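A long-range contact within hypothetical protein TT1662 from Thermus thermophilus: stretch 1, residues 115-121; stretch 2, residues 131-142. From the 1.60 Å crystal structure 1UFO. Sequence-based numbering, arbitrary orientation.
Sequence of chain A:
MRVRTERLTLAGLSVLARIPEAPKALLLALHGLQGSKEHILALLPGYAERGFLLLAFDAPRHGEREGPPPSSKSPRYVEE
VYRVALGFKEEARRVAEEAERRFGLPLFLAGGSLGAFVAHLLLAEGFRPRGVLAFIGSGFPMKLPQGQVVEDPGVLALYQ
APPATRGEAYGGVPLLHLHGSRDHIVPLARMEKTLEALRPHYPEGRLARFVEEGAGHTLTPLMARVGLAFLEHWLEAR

Stretch 1, residues 115-121: GAFVAHL
Stretch 2 131-142: GVLAFIGSGFPM

A helix can lie against a strand at close range when small side chains line the interface, and residues 115-121 and 131-142 of TT1662 offer a compact example. The first stretch is helical throughout, part of a longer helix, with phi/psi near -63/-39 and backbone hydrogen bonds from Ala-119 N to Gly-115 O (3.0 Å), His-120 N to Ala-116 O (3.1 Å) and Leu-121 N to Phe-117 O (2.9 Å). The second contains a strand through residues 132-135, with phi/psi running from -137/136 at Val-132 through -107/124 and -115/102 to -94/137 at Phe-135. The axes approach to 7.5 Å, and their N-to-C directions differ by 142° (signed crossing angle -142°), so the segments run roughly antiparallel. After the strand, Ile-136 adopts 41/49, Gly-137 and Ser-138 are extended at -149/-163 and -161/158, and Gly-139 turns at -91/3; Phe-140, Pro-141 and Met-142 (selenomethionine) follow at -117/147, -73/157 and -55/153. The register is set by Ala-116 CA and Ala-134 CA, 4.6 Å apart, and by Phe-117 CA and Gly-139 CA, 5.3 Å apart.

No hydrogen bond crosses between the stretches; 423 Å² of surface, both sides summed, is buried chiefly by packing. Ala-116 and Ala-119, one helical turn apart, both point toward the second stretch. Ala-116 CB lies 4.0 Å from Ala-134 CB and 3.7 Å from Phe-135 O, while Ala-119 CB meets Val-132 CG1 at 3.8 Å, with Val-132 in the t rotamer. The antiparallel sense is evident here: the later helix residue meets the earlier strand residue.

Glycine extends this economy of space into the loop. Gly-137 CA sits 4.0 Å from Ala-116 CB. An ideal CB built on Gly-137, which has none, would clash with Ala-116 CB. Gly-139 brings its CA over one face of the His-120 imidazole, 3.6 Å from the ring centroid and 10° off the normal, a CH-pi contact in which a polarized C-H group meets the pi cloud. His-120 has chi1 -86° (m) and chi2 -82°; both its ring nitrogens are hydrogen-bonded elsewhere in the structure.

Phe-117 starts sideways, but its t rotamer (chi1 -179°, chi2 75°) carries the ring end nearer the loop. Ser-138 O lies at the ring edge, 3.4 Å from Phe-117 CD1, where the weakly positive aromatic hydrogens suit a carbonyl oxygen. The same Ser-138 O makes a CA-H...O contact with Phe-117 CA at 3.5 Å, with an angle at H of 130°. Farther out, Phe-117 CE1 is 3.5 Å from Pro-141 N and 3.9 Å from Pro-141 CD, an apolar contact with a proline whose pucker is C-gamma endo.

The Ser-138 side chain points away from the helix (chi1 169°, t). Its OG accepts a hydrogen bond from Phe-140 N at 3.1 Å and 168°, bracing the loop from within while the Ser-138 carbonyl faces the helix.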

# COMPACT_ATOMS: atom_id res chain seq x y z
N GLY A 115 1.95 -17.78 -8.88
CA GLY A 115 1.79 -18.10 -7.45
C GLY A 115 0.65 -17.27 -6.79
O GLY A 115 0.01 -17.77 -5.87
N ALA A 116 0.39 -16.06 -7.31
CA ALA A 116 -0.70 -15.24 -6.78
C ALA A 116 -2.02 -15.89 -7.20
O ALA A 116 -3.01 -15.92 -6.43
CB ALA A 116 -0.60 -13.82 -7.35
N PHE A 117 -2.05 -16.44 -8.44
CA PHE A 117 -3.27 -17.11 -8.88
C PHE A 117 -3.51 -18.36 -8.04
O PHE A 117 -4.65 -18.68 -7.71
CB PHE A 117 -3.13 -17.49 -10.39
CG PHE A 117 -4.36 -18.16 -10.92
CD1 PHE A 117 -5.51 -17.41 -11.19
CD2 PHE A 117 -4.37 -19.55 -11.15
CE1 PHE A 117 -6.66 -18.01 -11.68
CE2 PHE A 117 -5.51 -20.17 -11.67
CZ PHE A 117 -6.66 -19.39 -11.93
N VAL A 118 -2.42 -19.08 -7.72
CA VAL A 118 -2.54 -20.27 -6.86
C VAL A 118 -3.10 -19.86 -5.50
O VAL A 118 -3.90 -20.58 -4.93
CB VAL A 118 -1.18 -20.96 -6.73
CG1 VAL A 118 -1.27 -22.18 -5.67
CG2 VAL A 118 -0.82 -21.54 -8.08
N ALA A 119 -2.63 -18.74 -4.94
CA ALA A 119 -3.18 -18.25 -3.65
C ALA A 119 -4.71 -18.08 -3.80
O ALA A 119 -5.48 -18.43 -2.87
CB ALA A 119 -2.47 -16.90 -3.27
N HIS A 120 -5.16 -17.52 -4.93
CA HIS A 120 -6.59 -17.38 -5.17
C HIS A 120 -7.30 -18.75 -5.24
O HIS A 120 -8.37 -18.91 -4.63
CB HIS A 120 -6.78 -16.59 -6.46
CG HIS A 120 -6.78 -15.12 -6.22
ND1 HIS A 120 -7.90 -14.43 -5.78
CD2 HIS A 120 -5.80 -14.18 -6.39
CE1 HIS A 120 -7.60 -13.14 -5.72
NE2 HIS A 120 -6.34 -12.96 -6.08
N LEU A 121 -6.72 -19.70 -5.95
CA LEU A 121 -7.30 -21.03 -6.03
C LEU A 121 -7.47 -21.60 -4.58
O LEU A 121 -8.48 -22.23 -4.28
CB LEU A 121 -6.41 -22.00 -6.81
CG LEU A 121 -6.25 -21.80 -8.30
CD1 LEU A 121 -5.31 -22.72 -8.91
CD2 LEU A 121 -7.67 -21.95 -8.94
N GLY A 131 -3.72 -14.15 6.23
CA GLY A 131 -3.69 -13.03 5.30
C GLY A 131 -2.93 -13.50 4.08
O GLY A 131 -2.20 -14.50 4.14
N VAL A 132 -3.13 -12.81 2.96
CA VAL A 132 -2.48 -13.23 1.71
C VAL A 132 -1.94 -12.02 0.98
O VAL A 132 -2.64 -10.99 0.92
CB VAL A 132 -3.57 -13.86 0.77
CG1 VAL A 132 -2.96 -14.18 -0.61
CG2 VAL A 132 -4.10 -15.20 1.39
N LEU A 133 -0.70 -12.15 0.46
CA LEU A 133 -0.12 -11.11 -0.42
C LEU A 133 -0.12 -11.70 -1.83
O LEU A 133 0.40 -12.77 -2.08
CB LEU A 133 1.35 -10.79 -0.05
CG LEU A 133 1.54 -10.39 1.43
CD1 LEU A 133 3.05 -10.11 1.62
CD2 LEU A 133 0.80 -9.07 1.73
N ALA A 134 -0.75 -10.98 -2.78
CA ALA A 134 -0.80 -11.42 -4.16
C ALA A 134 -0.01 -10.37 -4.94
O ALA A 134 -0.48 -9.26 -5.23
CB ALA A 134 -2.30 -11.47 -4.64
N PHE A 135 1.24 -10.76 -5.28
CA PHE A 135 2.11 -9.86 -5.99
C PHE A 135 2.01 -10.10 -7.51
O PHE A 135 1.95 -11.23 -7.94
CB PHE A 135 3.56 -10.14 -5.65
CG PHE A 135 3.94 -9.80 -4.25
CD1 PHE A 135 3.94 -10.78 -3.24
CD2 PHE A 135 4.41 -8.50 -3.92
CE1 PHE A 135 4.39 -10.49 -1.96
CE2 PHE A 135 4.86 -8.20 -2.66
CZ PHE A 135 4.86 -9.20 -1.64
N ILE A 136 1.95 -9.00 -8.25
CA ILE A 136 1.96 -9.00 -9.73
C ILE A 136 1.12 -10.10 -10.38
O ILE A 136 1.53 -10.79 -11.31
CB ILE A 136 3.47 -9.02 -10.26
CG1 ILE A 136 4.18 -10.36 -9.96
CG2 ILE A 136 4.21 -7.79 -9.60
CD1 ILE A 136 5.69 -10.26 -10.55
N GLY A 137 -0.11 -10.19 -9.91
CA GLY A 137 -0.98 -11.26 -10.36
C GLY A 137 -2.45 -10.94 -10.40
O GLY A 137 -2.86 -9.78 -10.33
N SER A 138 -3.24 -12.01 -10.46
CA SER A 138 -4.67 -11.89 -10.66
C SER A 138 -5.40 -13.16 -10.24
O SER A 138 -4.77 -14.24 -10.13
CB SER A 138 -4.88 -11.65 -12.16
OG SER A 138 -6.26 -11.75 -12.53
N GLY A 139 -6.68 -12.99 -9.94
CA GLY A 139 -7.58 -14.07 -9.56
C GLY A 139 -8.32 -14.72 -10.74
O GLY A 139 -9.17 -15.57 -10.54
N PHE A 140 -8.02 -14.26 -11.94
CA PHE A 140 -8.53 -14.83 -13.14
C PHE A 140 -7.37 -15.36 -13.93
O PHE A 140 -6.27 -14.80 -13.91
CB PHE A 140 -9.21 -13.78 -14.04
CG PHE A 140 -10.52 -13.28 -13.50
CD1 PHE A 140 -10.59 -12.25 -12.53
CD2 PHE A 140 -11.69 -13.87 -13.93
CE1 PHE A 140 -11.85 -11.86 -12.01
CE2 PHE A 140 -12.93 -13.48 -13.43
CZ PHE A 140 -13.03 -12.49 -12.48
N PRO A 141 -7.60 -16.46 -14.69
CA PRO A 141 -6.53 -17.02 -15.52
C PRO A 141 -6.32 -16.09 -16.70
O PRO A 141 -7.18 -15.26 -16.99
CB PRO A 141 -7.06 -18.38 -15.96
CG PRO A 141 -8.56 -18.13 -16.05
CD PRO A 141 -8.85 -17.24 -14.79
N MSE A 142 -5.14 -16.16 -17.26
CA MSE A 142 -4.83 -15.27 -18.37
C MSE A 142 -5.80 -15.35 -19.50
O MSE A 142 -6.46 -16.35 -19.77
CB MSE A 142 -3.41 -15.56 -18.89
CG MSE A 142 -3.29 -16.92 -19.63
SE MSE A 142 -1.47 -17.24 -20.24
CE MSE A 142 -0.85 -18.20 -18.77